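Local coordinates for alpha-L-rhamnosidase (Aspergillus terreus, PDB 6GSZ), which probably hydrolyses terminal non-reducing alpha-L-rhamnose residues in alpha-L-rhamnosides, at residues 505-510 and 559-564; 568-573 and 605-610; 530-535 and 553-558. One frame throughout, in Å; residues are numbered along the deposited sequence.

All three contacts sit in the mainly helical six-hairpin glycosidase domain. Helix 545-562 is shared by contacts 1 and 3: contact 3 packs its middle against helix 530-542, and contact 1 closes its C-terminal end with a preceding loop. Contact 2 packs the loop that follows it onto helix 598-619. Contact 1 lies about 10 Å from contact 3 and about 12 Å from contact 2, centre to centre; the centres of contacts 2 and 3 are about 14 Å apart. I563 N reaches W558 O at 3.0 Å between contacts 1 and 3. V564 O meets D572 N at 2.9 Å between contacts 1 and 2. Contacts 1 and 3 share one glycan; no glucose-pocket residue belongs to the six segments.

Contact 1 (505-510 and 559-564); sequences HSYSLP and VDKGIV. With NAG (2-acetamido-2-deoxy-beta-D-glucopyranose), chain D; NAG (2-acetamido-2-deoxy-beta-D-glucopyranose), chain B; BMA (beta-D-mannopyranose), chain C; MAN (alpha-D-mannopyranose), chain E.
The Y507 ring carries the K561 side chain on one face: CD of the lysine lies 4.0 Å from the ring centroid, displaced toward the CD2-CE2 rim, in a CH-pi contact 23° off the ring normal. The two side chains run side by side in the same direction. The other flat group, the H505 ring, has P510 CG above one face and S508 CB at its edge. In Y507, CG stands anti to the carbonyl carbon (chi1 -56°), and in K561 it does likewise; beyond CG the lysine is extended, which carries NZ up to the phenol end. There one water bridges the tips, 2.9 Å from Y507 OH and 2.7 Å from K561 NZ, accepting from the lysine, and it is also bonded to O4 of the alpha-mannose. K561 NZ also donates to O6 of the same mannose at 3.0 Å. One residue back, D560 holds the core of the same glycan: its backbone O accepts a nearly straight bond (165°) from N2 of the chain B NAG, and OD1 takes O6 of the chain D NAG at 2.7 Å. Nearer the main chain, G562 CA makes a CH...O contact of 3.5 Å with Y507 O, an approach made possible by the missing side chain. The type I' turn H505-S508 brings S506 O within 3.8 Å of K561 O, and both carbonyls are ligands of a calcium ion. The metal would thus offset the negative pole expected at this helix C-terminus and tie loop to helix, while K561 NZ finds neutral partners in sugar and water.

Contact 2 (568-573 and 605-610); sequences VGLWDR and YLLHST
Apolar packing of L570 and W571 against L606 and L607 makes this contact. L570 CD2 is the tip that touches both helix leucines: it lies 4.1 Å from L607 CD2 and 4.0 Å from L606 CD2, the L570 and L606 side chains crossing at about a right angle. L606 has a second conformer, so its CD2 contacts hold for one copy; in that copy CD2 also comes to 3.4 Å from G569 O. The pyrrole side of W571 meets L606 nearer the backbone, NE1 standing 3.8 Å from CB. The loop 568-573, between helix 545-562 and helix 598-619, is thereby packed against the second of these helices of the six-hairpin domain, with helix 623-644 adding E639 beside L570. Within the two segments, polar bonds stay on one side. R573 folds back to W571 O, NH1 donating at 2.8 Å in the carbonyl plane, on a lone pair, although the oxygen sits 29° out of the guanidinium plane. In the helix, L606 O is gripped twice, T610 N and T610 OG1 (2.8 Å) arriving from opposite faces of its plane. D603 does join loop to helix, through a salt bridge to R573 NH2 and a bond from W571 N.

Contact 3 (530-535 and 553-558); sequences AIVGVP and GGAKDW. With NAG (2-acetamido-2-deoxy-beta-D-glucopyranose), chain D.
K556 NZ, on the helix whose A555 and W558 press against I531 and V532, is gripped by three groups: O7 of the chain D NAG at 3.1 Å, D560 OD2 in a salt bridge, and Y629 OH. A bend at the last torsion (chi4 53°) turns NZ to the sugar. Between the helices the contact is mostly apolar packing, with some methyls resting on backbone carbonyls. I531 points toward the other helix, CG1 anti to its backbone N (chi1 -161°) and 3.7 Å from G554 C, where glycine has no side chain to hold the helices apart. I531 CG2 packs tightly on W558 CB at 3.4 Å. V532 CG2 meets A555 CB at 3.9 Å and W558 CD1 at 3.8 Å, its side chain at about a right angle to the tryptophan. A555 CB also rests 3.6 Å from I531 O. Helices 530-542 and 545-562 are consecutive in the six-hairpin domain and pack roughly antiparallel; the axes of 530-535 and 553-558 approach to 8.1 Å, with 141° between their directions. W558 NE1 bonds D529 OD1, which is also hydrogen-bonded to S609 OG. G554 and A555 thus allow close approach, while K556 and D560 bind the glycan.

Contact 1 (505-510 and 559-564)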
# COMPACT_ATOMS: atom_id res chain seq x y z
N HIS A 505 6.54 23.26 -1.43
CA HIS A 505 7.94 22.90 -1.63
C HIS A 505 8.44 23.37 -3.00
O HIS A 505 9.28 22.71 -3.64
CB HIS A 505 8.06 21.38 -1.45
CG HIS A 505 9.39 20.85 -1.09
ND1 HIS A 505 10.25 20.25 -1.99
CD2 HIS A 505 9.95 20.67 0.12
CE1 HIS A 505 11.34 19.85 -1.35
NE2 HIS A 505 11.17 20.08 -0.07
N SER A 506 7.92 24.52 -3.45
CA SER A 506 8.37 25.18 -4.70
C SER A 506 8.30 24.22 -5.89
O SER A 506 9.22 24.18 -6.75
CB SER A 506 9.76 25.75 -4.50
OG SER A 506 9.75 26.72 -3.45
N TYR A 507 7.24 23.40 -5.90
CA TYR A 507 6.84 22.52 -7.01
C TYR A 507 7.72 21.28 -7.10
O TYR A 507 7.52 20.43 -7.97
CB TYR A 507 6.75 23.24 -8.35
CG TYR A 507 5.83 24.42 -8.30
CD1 TYR A 507 4.45 24.24 -8.20
CD2 TYR A 507 6.32 25.71 -8.31
CE1 TYR A 507 3.58 25.32 -8.15
CE2 TYR A 507 5.45 26.80 -8.27
CZ TYR A 507 4.09 26.60 -8.18
OH TYR A 507 3.24 27.68 -8.15
N SER A 508 8.66 21.13 -6.17
CA SER A 508 9.44 19.93 -5.99
C SER A 508 8.72 19.00 -5.01
O SER A 508 7.99 19.41 -4.14
CB SER A 508 10.83 20.31 -5.47
OG SER A 508 11.65 19.17 -5.43
N LEU A 509 8.95 17.70 -5.13
CA LEU A 509 8.36 16.72 -4.25
C LEU A 509 9.34 16.42 -3.11
O LEU A 509 10.49 16.08 -3.33
CB LEU A 509 8.05 15.45 -5.04
CG LEU A 509 7.23 14.40 -4.32
CD1 LEU A 509 5.81 14.91 -4.04
CD2 LEU A 509 7.22 13.11 -5.13
N PRO A 510 8.91 16.55 -1.84
CA PRO A 510 9.74 16.08 -0.73
C PRO A 510 10.09 14.61 -0.90
O PRO A 510 9.37 13.87 -1.55
CB PRO A 510 8.90 16.32 0.51
CG PRO A 510 7.98 17.43 0.10
CD PRO A 510 7.65 17.15 -1.36
N VAL A 559 7.55 18.72 -13.76
CA VAL A 559 8.37 18.86 -14.95
C VAL A 559 8.64 20.35 -15.21
O VAL A 559 9.76 20.74 -15.56
CB VAL A 559 7.72 18.16 -16.13
CG1 VAL A 559 8.43 18.41 -17.44
CG2 VAL A 559 7.65 16.68 -15.85
N ASP A 560 7.60 21.19 -15.09
CA ASP A 560 7.72 22.56 -15.49
C ASP A 560 8.61 23.38 -14.52
O ASP A 560 9.30 24.32 -14.98
CB ASP A 560 6.36 23.23 -15.56
CG ASP A 560 5.49 22.75 -16.71
OD1 ASP A 560 6.03 22.04 -17.64
OD2 ASP A 560 4.29 23.14 -16.68
N LYS A 561 8.49 23.13 -13.22
CA LYS A 561 9.02 24.05 -12.21
C LYS A 561 9.83 23.37 -11.09
O LYS A 561 10.52 24.05 -10.31
CB LYS A 561 7.85 24.83 -11.59
CG LYS A 561 7.08 25.70 -12.57
CD LYS A 561 5.95 26.50 -11.94
CE LYS A 561 5.09 27.23 -12.94
NZ LYS A 561 3.98 27.94 -12.25
N GLY A 562 9.64 22.06 -10.92
CA GLY A 562 10.32 21.31 -9.87
C GLY A 562 11.74 20.89 -10.23
O GLY A 562 12.68 21.14 -9.50
N ILE A 563 11.89 20.24 -11.39
CA ILE A 563 13.20 19.81 -11.85
C ILE A 563 14.10 21.04 -12.04
O ILE A 563 13.65 22.07 -12.54
CB ILE A 563 13.05 19.01 -13.15
CG1 ILE A 563 12.28 17.70 -12.88
CG2 ILE A 563 14.41 18.73 -13.79
CD1 ILE A 563 12.01 16.87 -14.10
N VAL A 564 15.36 20.92 -11.58
CA VAL A 564 16.36 21.97 -11.68
C VAL A 564 17.25 21.63 -12.89
O VAL A 564 17.88 20.60 -12.91
CB VAL A 564 17.20 22.08 -10.38
CG1 VAL A 564 18.29 23.13 -10.46
CG2 VAL A 564 16.31 22.37 -9.22
C1 NAG D . 6.10 23.19 -22.06
C2 NAG D . 5.06 23.96 -21.20
C3 NAG D . 5.75 25.09 -20.43
C4 NAG D . 6.98 24.54 -19.69
C5 NAG D . 7.85 23.64 -20.54
C6 NAG D . 8.92 22.90 -19.74
C7 NAG D . 2.81 23.87 -22.07
C8 NAG D . 1.75 24.49 -22.93
N2 NAG D . 3.97 24.51 -21.97
O3 NAG D . 4.83 25.71 -19.53
O4 NAG D . 7.87 25.61 -19.29
O5 NAG D . 7.07 22.64 -21.26
O6 NAG D . 8.36 21.78 -19.01
O7 NAG D . 2.61 22.76 -21.54
C1 NAG B . 7.66 26.16 -18.01
C2 NAG B . 8.96 26.78 -17.56
C3 NAG B . 8.76 27.54 -16.26
C4 NAG B . 7.58 28.50 -16.38
C5 NAG B . 6.33 27.78 -16.86
C6 NAG B . 5.19 28.75 -17.13
C7 NAG B . 10.97 25.54 -18.22
C8 NAG B . 11.88 24.41 -17.85
N2 NAG B . 9.95 25.76 -17.38
O3 NAG B . 9.95 28.26 -15.93
O4 NAG B . 7.31 29.03 -15.10
O5 NAG B . 6.64 27.13 -18.09
O6 NAG B . 4.08 27.99 -17.65
O7 NAG B . 11.14 26.19 -19.26
C1 BMA C . 7.40 30.46 -14.99
C2 BMA C . 6.54 30.96 -13.84
C3 BMA C . 6.75 32.48 -13.69
C4 BMA C . 8.23 32.79 -13.53
C5 BMA C . 9.10 32.12 -14.58
C6 BMA C . 10.57 32.16 -14.18
O2 BMA C . 6.96 30.27 -12.67
O3 BMA C . 6.09 32.97 -12.52
O4 BMA C . 8.39 34.20 -13.65
O5 BMA C . 8.74 30.74 -14.77
O6 BMA C . 11.31 31.56 -15.24
C1 MAN E . 5.02 33.88 -12.81
C2 MAN E . 4.62 34.60 -11.51
C3 MAN E . 3.91 33.62 -10.58
C4 MAN E . 2.84 32.80 -11.31
C5 MAN E . 3.39 32.17 -12.60
C6 MAN E . 2.39 31.33 -13.40
O2 MAN E . 3.70 35.69 -11.74
O3 MAN E . 3.23 34.35 -9.55
O4 MAN E . 2.43 31.79 -10.39
O5 MAN E . 3.92 33.21 -13.46
O6 MAN E . 3.08 30.23 -14.04
O HOH W 1 4.56 29.36 -10.05

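Contact 2 (568-573 and 605-610)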
# COMPACT_ATOMS: atom_id res chain seq x y z
N VAL A 568 20.85 23.52 -21.24
CA VAL A 568 20.20 22.85 -22.40
C VAL A 568 18.97 22.05 -21.96
O VAL A 568 18.39 21.35 -22.73
CB VAL A 568 21.19 21.95 -23.16
CG1 VAL A 568 22.34 22.75 -23.76
CG2 VAL A 568 21.71 20.79 -22.32
N GLY A 569 18.57 22.15 -20.69
CA GLY A 569 17.31 21.56 -20.24
C GLY A 569 17.42 20.21 -19.54
O GLY A 569 16.37 19.66 -19.16
N LEU A 570 18.63 19.64 -19.45
CA LEU A 570 18.84 18.42 -18.69
C LEU A 570 19.01 18.82 -17.21
O LEU A 570 18.83 19.99 -16.87
CB LEU A 570 20.02 17.62 -19.25
CG LEU A 570 19.82 17.08 -20.68
CD1 LEU A 570 21.11 16.41 -21.16
CD2 LEU A 570 18.63 16.12 -20.75
N TRP A 571 19.30 17.85 -16.36
CA TRP A 571 19.48 18.14 -14.97
C TRP A 571 20.72 19.02 -14.74
O TRP A 571 21.77 18.81 -15.30
CB TRP A 571 19.60 16.87 -14.15
CG TRP A 571 18.31 16.26 -13.68
CD1 TRP A 571 17.60 15.26 -14.27
CD2 TRP A 571 17.56 16.63 -12.52
NE1 TRP A 571 16.47 14.98 -13.57
CE2 TRP A 571 16.43 15.78 -12.46
CE3 TRP A 571 17.77 17.54 -11.48
CZ2 TRP A 571 15.50 15.85 -11.42
CZ3 TRP A 571 16.84 17.63 -10.47
CH2 TRP A 571 15.73 16.78 -10.44
N ASP A 572 20.58 19.93 -13.78
CA ASP A 572 21.70 20.69 -13.25
C ASP A 572 22.69 19.71 -12.59
O ASP A 572 22.29 18.88 -11.76
CB ASP A 572 21.18 21.74 -12.28
CG ASP A 572 22.22 22.56 -11.54
OD1 ASP A 572 23.26 22.02 -11.16
OD2 ASP A 572 21.91 23.72 -11.32
N ARG A 573 23.95 19.76 -13.03
CA ARG A 573 24.94 18.76 -12.62
C ARG A 573 25.57 19.08 -11.25
O ARG A 573 26.55 18.42 -10.88
CB ARG A 573 25.99 18.56 -13.72
CG ARG A 573 25.51 17.73 -14.91
CD ARG A 573 24.83 18.53 -15.97
NE ARG A 573 24.80 17.72 -17.18
CZ ARG A 573 23.84 16.86 -17.53
NH1 ARG A 573 22.78 16.70 -16.76
NH2 ARG A 573 23.95 16.18 -18.68
N TYR A 605 15.71 9.51 -16.50
CA TYR A 605 14.41 9.61 -15.86
C TYR A 605 13.67 10.94 -16.17
O TYR A 605 12.42 10.96 -16.20
CB TYR A 605 14.52 9.37 -14.35
CG TYR A 605 14.41 7.92 -13.99
CD1 TYR A 605 15.52 7.08 -14.00
CD2 TYR A 605 13.19 7.37 -13.66
CE1 TYR A 605 15.43 5.75 -13.64
CE2 TYR A 605 13.08 6.02 -13.32
CZ TYR A 605 14.20 5.20 -13.31
OH TYR A 605 14.07 3.87 -12.97
N LEU A 606 14.42 12.02 -16.44
CA LEU A 606 13.80 13.27 -16.91
C LEU A 606 13.11 13.03 -18.26
O LEU A 606 11.98 13.48 -18.45
CB LEU A 606 14.86 14.38 -16.99
CG LEU A 606 14.51 15.58 -17.86
CD1 LEU A 606 13.29 16.31 -17.34
CD2 LEU A 606 15.69 16.53 -18.01
N LEU A 607 13.80 12.36 -19.18
CA LEU A 607 13.20 12.04 -20.46
C LEU A 607 11.95 11.17 -20.25
O LEU A 607 10.92 11.39 -20.86
CB LEU A 607 14.22 11.35 -21.35
CG LEU A 607 15.07 12.22 -22.27
CD1 LEU A 607 14.21 12.90 -23.29
CD2 LEU A 607 15.86 13.26 -21.57
N HIS A 608 12.08 10.16 -19.38
CA HIS A 608 10.95 9.25 -19.10
C HIS A 608 9.75 10.05 -18.55
O HIS A 608 8.58 9.81 -18.93
CB HIS A 608 11.39 8.11 -18.19
CG HIS A 608 10.30 7.18 -17.85
ND1 HIS A 608 9.57 6.51 -18.80
CD2 HIS A 608 9.89 6.75 -16.65
CE1 HIS A 608 8.71 5.72 -18.18
NE2 HIS A 608 8.91 5.84 -16.84
N SER A 609 9.98 10.94 -17.57
CA SER A 609 8.87 11.74 -17.06
C SER A 609 8.24 12.64 -18.14
O SER A 609 7.03 12.88 -18.12
CB SER A 609 9.34 12.56 -15.89
OG SER A 609 9.25 11.81 -14.68
N THR A 610 9.10 13.19 -19.02
CA THR A 610 8.58 14.04 -20.08
C THR A 610 7.68 13.24 -21.03
O THR A 610 6.62 13.74 -21.46
CB THR A 610 9.74 14.76 -20.82
OG1 THR A 610 10.55 15.41 -19.84
CG2 THR A 610 9.24 15.74 -21.86

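Contact 3 (530-535 and 553-558)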
# COMPACT_ATOMS: atom_id res chain seq x y z
N ALA A 530 8.28 10.35 -8.83
CA ALA A 530 7.10 9.62 -8.41
C ALA A 530 5.79 10.36 -8.68
O ALA A 530 4.74 9.70 -8.87
CB ALA A 530 7.19 9.27 -6.95
N ILE A 531 5.85 11.71 -8.64
CA ILE A 531 4.63 12.51 -8.82
C ILE A 531 4.07 12.40 -10.26
O ILE A 531 2.92 12.80 -10.49
CB ILE A 531 4.87 13.97 -8.37
CG1 ILE A 531 3.60 14.75 -8.08
CG2 ILE A 531 5.79 14.70 -9.34
CD1 ILE A 531 2.84 14.23 -6.93
N VAL A 532 4.91 11.90 -11.18
CA VAL A 532 4.49 11.57 -12.56
C VAL A 532 4.23 10.07 -12.67
O VAL A 532 3.22 9.64 -13.22
CB VAL A 532 5.56 12.01 -13.59
CG1 VAL A 532 5.08 11.75 -15.03
CG2 VAL A 532 5.93 13.48 -13.46
N GLY A 533 5.22 9.30 -12.26
CA GLY A 533 5.24 7.85 -12.51
C GLY A 533 4.13 7.08 -11.80
O GLY A 533 3.57 6.10 -12.29
N VAL A 534 3.88 7.44 -10.52
CA VAL A 534 2.86 6.70 -9.76
C VAL A 534 1.48 6.98 -10.39
O VAL A 534 0.75 6.04 -10.65
CB VAL A 534 2.94 6.90 -8.24
CG1 VAL A 534 1.86 6.12 -7.52
CG2 VAL A 534 4.30 6.42 -7.76
N PRO A 535 1.09 8.24 -10.67
CA PRO A 535 -0.13 8.51 -11.45
C PRO A 535 -0.19 7.79 -12.81
O PRO A 535 -1.26 7.23 -13.15
CB PRO A 535 -0.13 10.04 -11.61
CG PRO A 535 0.55 10.50 -10.33
CD PRO A 535 1.68 9.50 -10.18
N GLY A 553 -1.92 18.03 -12.19
CA GLY A 553 -1.21 19.26 -11.83
C GLY A 553 0.12 18.98 -11.13
O GLY A 553 1.14 19.63 -11.41
N GLY A 554 0.15 17.95 -10.30
CA GLY A 554 1.41 17.57 -9.65
C GLY A 554 2.48 17.18 -10.66
O GLY A 554 3.65 17.57 -10.57
N ALA A 555 2.08 16.33 -11.61
CA ALA A 555 2.99 15.85 -12.65
C ALA A 555 3.52 17.01 -13.52
O ALA A 555 4.72 17.12 -13.74
CB ALA A 555 2.28 14.79 -13.48
N LYS A 556 2.61 17.86 -13.96
CA LYS A 556 2.98 18.96 -14.82
C LYS A 556 3.86 19.99 -14.09
O LYS A 556 4.88 20.45 -14.61
CB LYS A 556 1.74 19.63 -15.41
CG LYS A 556 2.02 20.88 -16.23
CD LYS A 556 0.84 21.29 -17.08
CE LYS A 556 0.95 22.67 -17.70
NZ LYS A 556 2.18 22.97 -18.47
N ASP A 557 3.52 20.31 -12.84
CA ASP A 557 4.30 21.31 -12.11
C ASP A 557 5.70 20.77 -11.80
O ASP A 557 6.66 21.54 -11.79
CB ASP A 557 3.63 21.71 -10.80
CG ASP A 557 2.46 22.67 -10.95
OD1 ASP A 557 2.30 23.26 -12.05
OD2 ASP A 557 1.70 22.84 -9.95
N TRP A 558 5.84 19.45 -11.57
CA TRP A 558 7.14 18.86 -11.35
C TRP A 558 8.06 19.08 -12.57
O TRP A 558 9.21 19.52 -12.43
CB TRP A 558 7.00 17.39 -11.03
CG TRP A 558 8.27 16.61 -11.05
CD1 TRP A 558 8.59 15.64 -11.93
CD2 TRP A 558 9.40 16.73 -10.18
NE1 TRP A 558 9.83 15.13 -11.69
CE2 TRP A 558 10.36 15.78 -10.59
CE3 TRP A 558 9.72 17.53 -9.07
CZ2 TRP A 558 11.60 15.61 -9.98
CZ3 TRP A 558 10.95 17.37 -8.48
CH2 TRP A 558 11.86 16.39 -8.88
C1 NAG D . 6.10 23.19 -22.06
C2 NAG D . 5.06 23.96 -21.20
C3 NAG D . 5.75 25.09 -20.43
C4 NAG D . 6.98 24.54 -19.69
C5 NAG D . 7.85 23.64 -20.54
C6 NAG D . 8.92 22.90 -19.74
C7 NAG D . 2.81 23.87 -22.07
C8 NAG D . 1.75 24.49 -22.93
N2 NAG D . 3.97 24.51 -21.97
O3 NAG D . 4.83 25.71 -19.53
O4 NAG D . 7.87 25.61 -19.29
O5 NAG D . 7.07 22.64 -21.26
O6 NAG D . 8.36 21.78 -19.01
O7 NAG D . 2.61 22.76 -21.54